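Probable manganase-dependent inorganic pyrophosphatase (Clostridium perfringens, PDB 3L2B) probably hydrolyses pyrophosphate to phosphate as a family II enzyme whose CBS and DRTGG regulatory region binds the activator diadenosine tetraphosphate and the inhibitor AMP. Local coordinates at residues Glu13-Ala18 with Tyr217-Val222; Trp30-Asp35 with Lys39-Ala44; Glu112-Phe117 with Gln133-Glu138; Ile123-Asp128 with Thr176-Ile181. All coordinates share one frame; numbering follows the deposited sequence.

Contact 1. Residues Glu13-Ala18 with Tyr217-Val222. With B4P (bis(adenosine)-5'-tetraphosphate), chain C.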
# COMPACT_ATOMS: atom_id res chain seq x y z
N GLU A 13 -20.10 -17.51 -22.40
CA GLU A 13 -19.09 -18.10 -21.53
C GLU A 13 -18.85 -17.09 -20.44
O GLU A 13 -18.62 -15.92 -20.71
CB GLU A 13 -17.78 -18.33 -22.26
CG GLU A 13 -17.89 -19.09 -23.56
CD GLU A 13 -18.04 -20.57 -23.36
OE1 GLU A 13 -17.11 -21.17 -22.78
OE2 GLU A 13 -19.09 -21.12 -23.77
N MET A 14 -18.88 -17.55 -19.20
CA MET A 14 -18.49 -16.67 -18.13
C MET A 14 -17.62 -17.32 -17.09
O MET A 14 -17.60 -18.54 -16.91
CB MET A 14 -19.72 -15.98 -17.52
CG MET A 14 -20.77 -16.89 -16.99
SD MET A 14 -22.18 -15.94 -16.37
CE MET A 14 -22.95 -15.42 -17.91
N ASP A 15 -16.87 -16.45 -16.42
CA ASP A 15 -16.03 -16.83 -15.31
C ASP A 15 -16.88 -16.91 -14.06
O ASP A 15 -17.42 -15.90 -13.59
CB ASP A 15 -14.90 -15.82 -15.08
CG ASP A 15 -14.13 -15.50 -16.34
OD1 ASP A 15 -13.75 -16.42 -17.09
OD2 ASP A 15 -13.90 -14.30 -16.58
N LYS A 16 -17.01 -18.11 -13.53
CA LYS A 16 -17.64 -18.29 -12.25
C LYS A 16 -16.60 -17.87 -11.25
O LYS A 16 -15.52 -18.45 -11.19
CB LYS A 16 -18.06 -19.74 -12.02
CG LYS A 16 -18.99 -20.28 -13.08
CD LYS A 16 -20.33 -19.53 -13.13
CE LYS A 16 -21.12 -19.89 -14.40
NZ LYS A 16 -21.01 -21.34 -14.79
N ILE A 17 -16.88 -16.83 -10.50
CA ILE A 17 -15.98 -16.40 -9.43
C ILE A 17 -16.78 -16.42 -8.18
O ILE A 17 -17.84 -15.81 -8.13
CB ILE A 17 -15.49 -14.95 -9.58
CG1 ILE A 17 -15.18 -14.57 -11.03
CG2 ILE A 17 -14.28 -14.70 -8.66
CD1 ILE A 17 -14.95 -13.07 -11.18
N ALA A 18 -16.28 -17.13 -7.18
CA ALA A 18 -16.89 -17.06 -5.85
C ALA A 18 -16.61 -15.67 -5.27
O ALA A 18 -15.46 -15.28 -5.15
CB ALA A 18 -16.33 -18.16 -4.91
N TYR A 217 -14.47 -1.08 -19.53
CA TYR A 217 -13.85 -1.96 -18.52
C TYR A 217 -13.59 -3.29 -19.17
O TYR A 217 -14.26 -3.66 -20.13
CB TYR A 217 -14.73 -2.17 -17.28
CG TYR A 217 -15.05 -0.89 -16.55
CD1 TYR A 217 -14.05 -0.09 -16.01
CD2 TYR A 217 -16.36 -0.47 -16.42
CE1 TYR A 217 -14.36 1.10 -15.34
CE2 TYR A 217 -16.68 0.71 -15.76
CZ TYR A 217 -15.67 1.50 -15.23
OH TYR A 217 -16.01 2.65 -14.57
N SER A 218 -12.63 -4.02 -18.64
CA SER A 218 -12.25 -5.29 -19.25
C SER A 218 -13.13 -6.48 -18.77
O SER A 218 -13.28 -7.47 -19.48
CB SER A 218 -10.76 -5.55 -19.02
OG SER A 218 -10.54 -6.04 -17.73
N ASN A 219 -13.76 -6.35 -17.61
CA ASN A 219 -14.64 -7.40 -17.06
C ASN A 219 -15.84 -6.83 -16.31
O ASN A 219 -15.75 -5.77 -15.66
CB ASN A 219 -13.87 -8.33 -16.12
CG ASN A 219 -12.80 -9.13 -16.82
OD1 ASN A 219 -13.09 -10.01 -17.66
ND2 ASN A 219 -11.53 -8.83 -16.50
N TYR A 220 -16.96 -7.53 -16.40
CA TYR A 220 -18.23 -7.10 -15.81
C TYR A 220 -18.91 -8.18 -14.95
O TYR A 220 -19.09 -9.32 -15.38
CB TYR A 220 -19.18 -6.64 -16.93
CG TYR A 220 -18.67 -5.46 -17.73
CD1 TYR A 220 -19.13 -4.18 -17.49
CD2 TYR A 220 -17.73 -5.64 -18.74
CE1 TYR A 220 -18.67 -3.11 -18.23
CE2 TYR A 220 -17.25 -4.58 -19.48
CZ TYR A 220 -17.72 -3.31 -19.23
OH TYR A 220 -17.23 -2.25 -19.96
N PRO A 221 -19.27 -7.84 -13.72
CA PRO A 221 -19.94 -8.89 -12.96
C PRO A 221 -21.32 -9.20 -13.51
O PRO A 221 -22.01 -8.33 -14.01
CB PRO A 221 -20.00 -8.33 -11.54
CG PRO A 221 -19.65 -6.84 -11.67
CD PRO A 221 -18.81 -6.73 -12.88
N VAL A 222 -21.66 -10.47 -13.46
CA VAL A 222 -22.93 -10.96 -13.98
C VAL A 222 -23.79 -11.36 -12.81
O VAL A 222 -23.38 -12.14 -11.94
CB VAL A 222 -22.73 -12.19 -14.87
CG1 VAL A 222 -24.07 -12.78 -15.25
CG2 VAL A 222 -21.86 -11.81 -16.11
PA B4P C . -10.29 -1.80 -16.22
O1A B4P C . -10.34 -0.70 -17.19
O2A B4P C . -11.33 -2.97 -16.50
O3A B4P C . -8.77 -2.26 -16.17
PB B4P C . -8.15 -3.64 -15.66
O1B B4P C . -8.46 -4.73 -16.60
O2B B4P C . -8.57 -3.92 -14.15
O3B B4P C . -6.60 -3.23 -15.71
PG B4P C . -5.70 -3.41 -17.03
O1G B4P C . -6.49 -2.96 -18.20
O2G B4P C . -4.27 -2.75 -16.88
O3G B4P C . -5.41 -4.99 -17.06
PD B4P C . -4.38 -5.58 -18.15
O1D B4P C . -4.74 -6.97 -18.47
O2D B4P C . -4.30 -4.62 -19.43
O5E B4P C . -10.67 -1.19 -14.80
C5E B4P C . -9.75 -0.34 -14.12
C4E B4P C . -10.28 -0.13 -12.71
O4E B4P C . -11.63 0.31 -12.77
C3E B4P C . -10.32 -1.44 -11.94
O3E B4P C . -9.20 -1.52 -11.11
C2E B4P C . -11.61 -1.41 -11.16
O2E B4P C . -11.40 -0.86 -9.88
C1E B4P C . -12.52 -0.49 -11.94
N9A B4P C . -13.50 -1.34 -12.66
C8A B4P C . -13.22 -2.45 -13.38
N7A B4P C . -14.36 -3.00 -13.89
C5A B4P C . -15.39 -2.24 -13.50
C6A B4P C . -16.85 -2.25 -13.68
N6A B4P C . -17.45 -3.19 -14.41
N1A B4P C . -17.58 -1.28 -13.08
C2A B4P C . -16.99 -0.32 -12.35
N3A B4P C . -15.67 -0.26 -12.14
C4A B4P C . -14.82 -1.16 -12.67
O5F B4P C . -3.02 -5.52 -17.33
C5F B4P C . -2.92 -6.23 -16.11
C4F B4P C . -1.55 -5.98 -15.53
O4F B4P C . -0.57 -6.56 -16.40
C3F B4P C . -1.28 -4.50 -15.44
O3F B4P C . -1.50 -4.03 -14.11
C2F B4P C . 0.19 -4.37 -15.83
O2F B4P C . 0.93 -4.46 -14.64
C1F B4P C . 0.44 -5.59 -16.73
N9B B4P C . 0.40 -5.12 -18.13
C8B B4P C . -0.47 -4.24 -18.67
N7B B4P C . -0.16 -4.03 -19.98
C5B B4P C . 0.91 -4.76 -20.28
C6B B4P C . 1.74 -4.98 -21.48
N6B B4P C . 1.47 -4.36 -22.64
N1B B4P C . 2.78 -5.82 -21.37
C2B B4P C . 3.07 -6.45 -20.23
N3B B4P C . 2.37 -6.29 -19.10
C4B B4P C . 1.29 -5.47 -19.06
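Met-14 and Val-222 make the apolar part of this contact, their side chains crossing at about a right angle. The thioether sulfur SD of Met-14 rests 3.8 Å from CG1 of Val-222, and the terminal CE lies 3.9 Å from the same methyl, because a bend at the last torsion (chi3 74°) brings SD and CE across the valine methyls. Asp-15 adds only a loose approach to Asn-219.

The polar contacts belong to 217-222 and the bound diadenosine tetraphosphate. Ser-218 holds the phosphate chain twice: its backbone N donates an almost straight bond to O2A of B4P (2.7 Å, 173°), and its OG bonds to O1B of the next phosphate. A weak bond runs from the adenine amino N6A to O of Asn-219.

The same adenine lies over one face of the Tyr-217 ring, offset toward its rim, with C6A 3.3 Å from CD2 of Tyr-217. CE1 of Tyr-220 meets the edge of that ring in its plane.

In the fold, the loop 13-18 runs along the second CBS domain, where Met-14 touches Val-230 of strand 229-234 and Asp-15 pairs by its backbone with Ser-232, while strand 219-223 lies between strands 199-200 and 229-234.

Contact 2. Residues Trp30-Asp35 with Lys39-Ala44. With B4P (bis(adenosine)-5'-tetraphosphate), chain C.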
# COMPACT_ATOMS: atom_id res chain seq x y z
N TRP A 30 -6.54 -10.10 -1.39
CA TRP A 30 -5.43 -10.07 -2.34
C TRP A 30 -4.80 -11.44 -2.54
O TRP A 30 -4.43 -11.79 -3.66
CB TRP A 30 -4.38 -9.03 -1.92
CG TRP A 30 -3.08 -9.19 -2.62
CD1 TRP A 30 -1.95 -9.68 -2.09
CD2 TRP A 30 -2.79 -8.86 -3.99
NE1 TRP A 30 -0.96 -9.68 -3.03
CE2 TRP A 30 -1.44 -9.18 -4.20
CE3 TRP A 30 -3.54 -8.32 -5.04
CZ2 TRP A 30 -0.80 -8.97 -5.43
CZ3 TRP A 30 -2.91 -8.12 -6.26
CH2 TRP A 30 -1.55 -8.45 -6.45
N ASN A 31 -4.73 -12.23 -1.47
CA ASN A 31 -4.23 -13.61 -1.58
C ASN A 31 -5.11 -14.47 -2.49
O ASN A 31 -4.63 -15.28 -3.29
CB ASN A 31 -4.12 -14.28 -0.21
CG ASN A 31 -3.00 -13.71 0.63
OD1 ASN A 31 -2.13 -13.01 0.12
ND2 ASN A 31 -3.04 -13.97 1.93
N ILE A 32 -6.42 -14.27 -2.37
CA ILE A 32 -7.39 -14.95 -3.23
C ILE A 32 -7.23 -14.46 -4.67
O ILE A 32 -7.13 -15.26 -5.58
CB ILE A 32 -8.85 -14.78 -2.71
CG1 ILE A 32 -9.03 -15.61 -1.42
CG2 ILE A 32 -9.86 -15.23 -3.77
CD1 ILE A 32 -10.25 -15.25 -0.59
N MET A 33 -7.17 -13.14 -4.85
CA MET A 33 -7.03 -12.54 -6.19
C MET A 33 -5.78 -12.99 -6.91
O MET A 33 -5.81 -13.28 -8.11
CB MET A 33 -6.97 -11.02 -6.13
CG MET A 33 -8.31 -10.38 -5.92
SD MET A 33 -8.21 -8.61 -5.63
CE MET A 33 -7.28 -8.01 -7.06
N ARG A 34 -4.67 -13.01 -6.17
CA ARG A 34 -3.36 -13.32 -6.76
C ARG A 34 -3.31 -14.79 -7.17
O ARG A 34 -2.71 -15.14 -8.19
CB ARG A 34 -2.22 -12.98 -5.79
CG ARG A 34 -0.81 -12.96 -6.45
CD ARG A 34 0.37 -13.07 -5.44
NE ARG A 34 0.09 -14.00 -4.34
CZ ARG A 34 0.06 -13.69 -3.04
NH1 ARG A 34 0.35 -12.46 -2.63
NH2 ARG A 34 -0.23 -14.62 -2.14
N ASP A 35 -3.98 -15.61 -6.36
CA ASP A 35 -4.02 -17.07 -6.54
C ASP A 35 -4.83 -17.42 -7.76
O ASP A 35 -4.39 -18.14 -8.64
CB ASP A 35 -4.66 -17.77 -5.32
CG ASP A 35 -3.72 -17.87 -4.11
OD1 ASP A 35 -2.50 -17.63 -4.26
OD2 ASP A 35 -4.21 -18.20 -3.00
N LYS A 39 -7.82 -9.78 -11.59
CA LYS A 39 -7.47 -8.35 -11.49
C LYS A 39 -8.56 -7.64 -10.72
O LYS A 39 -8.38 -6.56 -10.16
CB LYS A 39 -7.33 -7.72 -12.89
CG LYS A 39 -6.45 -8.56 -13.85
CD LYS A 39 -6.24 -7.91 -15.24
CE LYS A 39 -7.52 -7.90 -16.07
NZ LYS A 39 -7.35 -7.15 -17.34
N SER A 40 -9.72 -8.28 -10.69
CA SER A 40 -10.82 -7.82 -9.83
C SER A 40 -11.65 -9.00 -9.37
O SER A 40 -11.52 -10.13 -9.87
CB SER A 40 -11.69 -6.82 -10.54
OG SER A 40 -12.39 -7.49 -11.56
N ILE A 41 -12.49 -8.72 -8.37
CA ILE A 41 -13.29 -9.75 -7.73
C ILE A 41 -14.52 -9.14 -7.10
O ILE A 41 -14.45 -8.13 -6.40
CB ILE A 41 -12.47 -10.54 -6.69
CG1 ILE A 41 -13.24 -11.79 -6.23
CG2 ILE A 41 -12.11 -9.66 -5.52
CD1 ILE A 41 -12.49 -12.65 -5.22
N PRO A 42 -15.69 -9.73 -7.38
CA PRO A 42 -16.93 -9.18 -6.83
C PRO A 42 -17.10 -9.39 -5.32
O PRO A 42 -16.61 -10.35 -4.73
CB PRO A 42 -18.01 -9.91 -7.63
CG PRO A 42 -17.35 -11.21 -8.04
CD PRO A 42 -15.91 -10.90 -8.24
N VAL A 43 -17.76 -8.43 -4.71
CA VAL A 43 -18.08 -8.49 -3.30
C VAL A 43 -19.60 -8.61 -3.17
O VAL A 43 -20.35 -7.88 -3.82
CB VAL A 43 -17.62 -7.23 -2.57
CG1 VAL A 43 -17.87 -7.36 -1.07
CG2 VAL A 43 -16.13 -6.92 -2.89
N ALA A 44 -20.04 -9.57 -2.36
CA ALA A 44 -21.48 -9.89 -2.21
C ALA A 44 -21.89 -10.14 -0.78
O ALA A 44 -21.10 -10.64 0.02
CB ALA A 44 -21.84 -11.12 -3.05
PA B4P C . -10.29 -1.80 -16.22
O1A B4P C . -10.34 -0.70 -17.19
O2A B4P C . -11.33 -2.97 -16.50
O3A B4P C . -8.77 -2.26 -16.17
PB B4P C . -8.15 -3.64 -15.66
O1B B4P C . -8.46 -4.73 -16.60
O2B B4P C . -8.57 -3.92 -14.15
O3B B4P C . -6.60 -3.23 -15.71
PG B4P C . -5.70 -3.41 -17.03
O1G B4P C . -6.49 -2.96 -18.20
O2G B4P C . -4.27 -2.75 -16.88
O3G B4P C . -5.41 -4.99 -17.06
PD B4P C . -4.38 -5.58 -18.15
O1D B4P C . -4.74 -6.97 -18.47
O2D B4P C . -4.30 -4.62 -19.43
O5E B4P C . -10.67 -1.19 -14.80
C5E B4P C . -9.75 -0.34 -14.12
C4E B4P C . -10.28 -0.13 -12.71
O4E B4P C . -11.63 0.31 -12.77
C3E B4P C . -10.32 -1.44 -11.94
O3E B4P C . -9.20 -1.52 -11.11
C2E B4P C . -11.61 -1.41 -11.16
O2E B4P C . -11.40 -0.86 -9.88
C1E B4P C . -12.52 -0.49 -11.94
N9A B4P C . -13.50 -1.34 -12.66
C8A B4P C . -13.22 -2.45 -13.38
N7A B4P C . -14.36 -3.00 -13.89
C5A B4P C . -15.39 -2.24 -13.50
C6A B4P C . -16.85 -2.25 -13.68
N6A B4P C . -17.45 -3.19 -14.41
N1A B4P C . -17.58 -1.28 -13.08
C2A B4P C . -16.99 -0.32 -12.35
N3A B4P C . -15.67 -0.26 -12.14
C4A B4P C . -14.82 -1.16 -12.67
O5F B4P C . -3.02 -5.52 -17.33
C5F B4P C . -2.92 -6.23 -16.11
C4F B4P C . -1.55 -5.98 -15.53
O4F B4P C . -0.57 -6.56 -16.40
C3F B4P C . -1.28 -4.50 -15.44
O3F B4P C . -1.50 -4.03 -14.11
C2F B4P C . 0.19 -4.37 -15.83
O2F B4P C . 0.93 -4.46 -14.64
C1F B4P C . 0.44 -5.59 -16.73
N9B B4P C . 0.40 -5.12 -18.13
C8B B4P C . -0.47 -4.24 -18.67
N7B B4P C . -0.16 -4.03 -19.98
C5B B4P C . 0.91 -4.76 -20.28
C6B B4P C . 1.74 -4.98 -21.48
N6B B4P C . 1.47 -4.36 -22.64
N1B B4P C . 2.78 -5.82 -21.37
C2B B4P C . 3.07 -6.45 -20.23
N3B B4P C . 2.37 -6.29 -19.10
C4B B4P C . 1.29 -5.47 -19.06
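The ammonium group of Lys-39 is gripped by three oxygens of the tetraphosphate, NZ lying 2.8 Å from O1B and from O1D of B4P and 2.9 Å from O3G. O3G bridges PG and PD, so one lysine spans three of the four phosphates, from PB to PD, and would probably offset some of their negative charge. The chain reaches them with CG opposite the carbonyl carbon (chi1 -48°) and a bend at chi3 that turns CE and NZ over the phosphates. A weak bond links NZ to Ser-218 OG, and Lys-39 of the second subunit also binds the ligand.

The backbone of the same residue meets helix 26-35. CE of Met-33 lies 3.6 Å from the carbonyl O of Lys-39, brought there by the bend at the end of the thioether chain (chi3 55°). Ile-41, two residues further along the strand and pointing toward the helix, places its two branches on different partners. Its CG2 is 3.9 Å from CG of Met-33, with SD almost as near, while CD1 reaches CG2 of Ile-32 at 4.0 Å, those two side chains crossing at about a right angle.

On the other side of the helix Arg-34 forms a salt bridge with Asp-65 of the second subunit. Helix 30-35 and strand 40-44 run at 131° to each other with 9.0 Å between their axes, and their apolar packing behind a ligand-binding lysine belongs to the helix-strand core of a CBS domain, here part of the nucleotide site of a Bateman module.

Contact 3. Residues Glu112-Phe117 with Gln133-Glu138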
# COMPACT_ATOMS: atom_id res chain seq x y z
N GLU A 112 5.31 9.27 30.62
CA GLU A 112 4.67 10.51 31.10
C GLU A 112 4.21 11.38 29.94
O GLU A 112 3.29 12.17 30.06
CB GLU A 112 5.63 11.34 31.99
CG GLU A 112 6.54 10.50 32.93
CD GLU A 112 7.78 9.93 32.21
OE1 GLU A 112 8.65 10.72 31.77
OE2 GLU A 112 7.86 8.67 32.07
N SER A 113 4.87 11.20 28.80
CA SER A 113 4.62 12.01 27.60
C SER A 113 3.51 11.43 26.73
O SER A 113 3.00 12.10 25.83
CB SER A 113 5.89 12.13 26.76
OG SER A 113 6.98 12.55 27.57
N LEU A 114 3.16 10.18 26.99
CA LEU A 114 2.17 9.48 26.15
C LEU A 114 0.87 10.24 26.07
O LEU A 114 0.25 10.28 25.02
CB LEU A 114 1.89 8.06 26.65
CG LEU A 114 3.07 7.10 26.52
CD1 LEU A 114 2.80 5.86 27.34
CD2 LEU A 114 3.34 6.78 25.04
N LYS A 115 0.50 10.88 27.17
CA LYS A 115 -0.81 11.56 27.25
C LYS A 115 -1.03 12.74 26.29
O LYS A 115 -2.16 13.20 26.10
CB LYS A 115 -1.15 11.98 28.69
CG LYS A 115 -0.12 12.82 29.41
CD LYS A 115 -0.58 13.16 30.83
CE LYS A 115 -0.37 12.01 31.80
NZ LYS A 115 1.08 11.75 32.08
N GLU A 116 0.04 13.22 25.66
CA GLU A 116 -0.09 14.38 24.73
C GLU A 116 -0.31 14.00 23.27
O GLU A 116 -0.72 14.82 22.46
CB GLU A 116 1.12 15.31 24.83
CG GLU A 116 2.47 14.66 24.67
CD GLU A 116 3.58 15.57 25.14
OE1 GLU A 116 4.20 15.29 26.20
OE2 GLU A 116 3.81 16.60 24.44
N PHE A 117 -0.04 12.74 22.95
CA PHE A 117 -0.26 12.23 21.60
C PHE A 117 -1.38 11.19 21.55
O PHE A 117 -1.96 10.92 20.50
CB PHE A 117 1.04 11.61 21.06
CG PHE A 117 2.19 12.60 20.95
CD1 PHE A 117 2.17 13.60 19.99
CD2 PHE A 117 3.28 12.50 21.78
CE1 PHE A 117 3.23 14.52 19.88
CE2 PHE A 117 4.35 13.41 21.67
CZ PHE A 117 4.31 14.41 20.73
N GLN A 133 2.83 0.12 28.64
CA GLN A 133 1.64 -0.66 28.43
C GLN A 133 0.54 -0.23 29.41
O GLN A 133 -0.60 -0.08 29.02
CB GLN A 133 1.92 -2.16 28.56
CG GLN A 133 2.68 -2.75 27.38
CD GLN A 133 3.19 -4.17 27.66
OE1 GLN A 133 2.80 -4.80 28.66
NE2 GLN A 133 4.06 -4.66 26.80
N ALA A 134 0.93 0.02 30.66
CA ALA A 134 -0.01 0.40 31.72
C ALA A 134 -0.49 1.83 31.61
O ALA A 134 -1.62 2.14 31.95
CB ALA A 134 0.59 0.15 33.13
N GLU A 135 0.34 2.74 31.13
CA GLU A 135 -0.15 4.11 30.95
C GLU A 135 -1.15 4.13 29.79
O GLU A 135 -2.13 4.86 29.81
CB GLU A 135 1.01 5.08 30.71
CG GLU A 135 0.59 6.52 30.34
CD GLU A 135 -0.17 7.29 31.45
OE1 GLU A 135 -0.22 6.80 32.61
OE2 GLU A 135 -0.71 8.39 31.13
N LEU A 136 -0.91 3.28 28.79
CA LEU A 136 -1.77 3.24 27.60
C LEU A 136 -3.15 2.78 28.03
O LEU A 136 -4.18 3.32 27.58
CB LEU A 136 -1.17 2.35 26.48
CG LEU A 136 0.10 2.88 25.75
CD1 LEU A 136 0.68 1.87 24.76
CD2 LEU A 136 -0.17 4.21 25.02
N ILE A 137 -3.17 1.80 28.93
CA ILE A 137 -4.40 1.26 29.45
C ILE A 137 -5.13 2.31 30.28
O ILE A 137 -6.34 2.48 30.13
CB ILE A 137 -4.16 -0.05 30.25
CG1 ILE A 137 -3.82 -1.18 29.28
CG2 ILE A 137 -5.38 -0.41 31.11
CD1 ILE A 137 -3.04 -2.29 29.91
N GLU A 138 -4.39 3.05 31.12
CA GLU A 138 -4.97 4.15 31.92
C GLU A 138 -5.55 5.26 31.04
O GLU A 138 -6.48 5.96 31.43
CB GLU A 138 -3.94 4.76 32.90
CG GLU A 138 -4.33 6.14 33.43
CD GLU A 138 -3.57 6.58 34.71
OE1 GLU A 138 -2.49 7.24 34.59
OE2 GLU A 138 -4.06 6.27 35.83
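Leu-114 provides the apolar part of the contact, pointing toward helix 130-138 and reaching it with one methyl. CD1 lies 3.8 Å from CG of Glu-135 and about as near to its CB, so the leucine leans on the aliphatic stem of a charged residue, the two side chains sliding past each other in opposite directions. The same CD1 is 4.1 Å from CD2 of Leu-136. That second leucine turns inward onto the sheet, where it touches Ala-124 and Ala-126 of strand 123-126, while Leu-114 also meets Ala-107.

The charged part lies one residue further on. NZ of Lys-115 forms a long salt bridge with OE2 of Glu-135, 3.9 Å away, and CE approaches the same oxygen at 3.7 Å. Glu-135 comes to this position with CG opposite the backbone N (chi1 173°) and a bend at chi2 that swings the carboxylate toward the lysine.

A hydrogen bond inside the segment 112-117 completes the polar group. NZ of Lys-115 donates to the backbone O of Glu-112 at 3.0 Å, meeting the carbonyl at a C=O...N angle of 122° and tilted 23° from its plane. The doubly bent lysine chain is thereby folded back over its own turn.

Taken together, the chemistry implies a graded interface: methyl groups pack beside the sheet, and an exposed lysine pairs loosely with a carboxylate at the outer margin. Because NZ is held more closely by a carbonyl of its own turn than by Glu-135, the electrostatic part of the attraction is probably modest.

Contact 4. Residues Ile123-Asp128 with Thr176-Ile181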
# COMPACT_ATOMS: atom_id res chain seq x y z
N ILE A 123 -5.73 3.66 18.92
CA ILE A 123 -5.03 2.40 18.74
C ILE A 123 -3.54 2.66 18.88
O ILE A 123 -2.92 3.39 18.08
CB ILE A 123 -5.33 1.80 17.37
CG1 ILE A 123 -6.85 1.59 17.22
CG2 ILE A 123 -4.63 0.48 17.19
CD1 ILE A 123 -7.59 2.78 16.76
N ALA A 124 -2.96 2.05 19.90
CA ALA A 124 -1.56 2.27 20.26
C ALA A 124 -0.68 1.09 19.95
O ALA A 124 -0.93 -0.01 20.39
CB ALA A 124 -1.43 2.65 21.73
N ILE A 125 0.37 1.34 19.20
CA ILE A 125 1.38 0.34 18.93
C ILE A 125 2.51 0.58 19.89
O ILE A 125 3.08 1.65 19.92
CB ILE A 125 1.88 0.42 17.50
CG1 ILE A 125 0.75 0.09 16.53
CG2 ILE A 125 3.05 -0.50 17.34
CD1 ILE A 125 1.03 0.52 15.12
N ALA A 126 2.80 -0.44 20.70
CA ALA A 126 3.72 -0.33 21.84
C ALA A 126 4.66 -1.50 21.92
O ALA A 126 4.36 -2.59 21.44
CB ALA A 126 2.92 -0.26 23.14
N GLY A 127 5.79 -1.26 22.57
CA GLY A 127 6.77 -2.31 22.83
C GLY A 127 6.54 -3.08 24.11
O GLY A 127 5.45 -3.09 24.68
N ASP A 128 7.63 -3.68 24.56
CA ASP A 128 7.69 -4.65 25.68
C ASP A 128 7.54 -3.96 27.03
O ASP A 128 7.24 -4.61 28.06
CB ASP A 128 9.05 -5.37 25.64
CG ASP A 128 9.02 -6.74 26.30
OD1 ASP A 128 8.15 -6.99 27.17
OD2 ASP A 128 9.89 -7.57 25.95
N THR A 176 6.84 -2.46 11.06
CA THR A 176 6.16 -3.48 10.26
C THR A 176 4.66 -3.50 10.57
O THR A 176 3.85 -3.50 9.67
CB THR A 176 6.78 -4.88 10.43
OG1 THR A 176 8.18 -4.82 10.13
CG2 THR A 176 6.15 -5.88 9.50
N ALA A 177 4.31 -3.44 11.84
CA ALA A 177 2.91 -3.41 12.25
C ALA A 177 2.20 -2.19 11.64
O ALA A 177 1.03 -2.26 11.21
CB ALA A 177 2.78 -3.39 13.81
N SER A 178 2.93 -1.09 11.58
CA SER A 178 2.37 0.17 11.07
C SER A 178 2.09 0.03 9.58
O SER A 178 1.07 0.48 9.09
CB SER A 178 3.30 1.34 11.33
OG SER A 178 3.49 1.54 12.72
N ARG A 179 2.99 -0.64 8.91
CA ARG A 179 2.96 -0.79 7.46
C ARG A 179 1.91 -1.80 7.05
O ARG A 179 1.28 -1.68 5.99
CB ARG A 179 4.39 -1.19 6.98
CG ARG A 179 4.58 -1.42 5.53
CD ARG A 179 6.03 -1.85 5.23
NE ARG A 179 6.42 -3.18 5.74
CZ ARG A 179 5.94 -4.35 5.30
NH1 ARG A 179 5.01 -4.40 4.36
NH2 ARG A 179 6.37 -5.49 5.82
N LEU A 180 1.66 -2.76 7.93
CA LEU A 180 0.74 -3.87 7.64
C LEU A 180 -0.70 -3.63 8.04
O LEU A 180 -1.61 -4.24 7.49
CB LEU A 180 1.18 -5.12 8.40
CG LEU A 180 2.43 -5.85 7.96
CD1 LEU A 180 2.83 -6.87 9.06
CD2 LEU A 180 2.20 -6.56 6.61
N ILE A 181 -0.91 -2.78 9.03
CA ILE A 181 -2.21 -2.71 9.68
C ILE A 181 -3.32 -2.26 8.72
O ILE A 181 -4.50 -2.66 8.90
CB ILE A 181 -2.18 -1.85 10.96
CG1 ILE A 181 -3.37 -2.23 11.83
CG2 ILE A 181 -2.17 -0.38 10.56
CD1 ILE A 181 -3.47 -1.48 13.15
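This is a buried, mainly apolar helix-on-sheet contact inside the DRTGG domain, an alpha/beta unit in which helix 174-180 lies against the mixed sheet at strand 123-126. The strand runs between 104-106 and 143-146, parallel to both, so it is an inner strand, next to the edge strand 104-106.

Ile-125 carries the packing. It projects toward the helix, and its longer branch does the touching: CG1 stands opposite the carbonyl carbon (chi1 -65°) and chi2 is extended at 163°, which sends CD1 straight out to the helix surface. There the methyl meets Ala-177, 4.5 Å from its CB, and the next residue, Ser-178. The CA atoms of Ile-125 and Ala-177 are 7.8 Å apart, the nearest pair across the two segments.

Ile-123 and Ile-181 also point into the interface and lie on Ile-145 of the neighbouring strand, extending the apolar layer. The helix has a second partner: Ser-178 and Ile-181 pack on Phe-175 of the second subunit, and Arg-179 makes a cation-pi contact with Trp-67 of that chain, so helix 174-180 is set between its own sheet and the dimer partner.

Ser-178 puts a hydroxyl into this largely apolar layer, but its OG is hydrogen-bonded to the backbone O of Ser-174 one turn earlier, and CD1 of Ile-125 packs against that same OG at 3.6 Å.

Contacts 1 and 2 belong to the CBS part of the chain and share the bound tetraphosphate, touching each other directly where Ile-17 packs on Ile-41 and Pro-42. Contacts 3 and 4 lie in the DRTGG domain, on the other side of the chain's centre. Strand 123-126 of contact 4 is followed in the chain by helix 130-138 of contact 3, and the two touch through Leu-136 on Ala-124 and Ala-126 and a probable hydrogen bond from Gln-133 NE2 to Gly-127 O. Contact 4 is the buried member of the set, whereas the other three are partly buried. Ligand binding supplies the polar chemistry of 1 and 2, a loose ion pair that of 3. Contacts 2 and 4 both touch the second subunit.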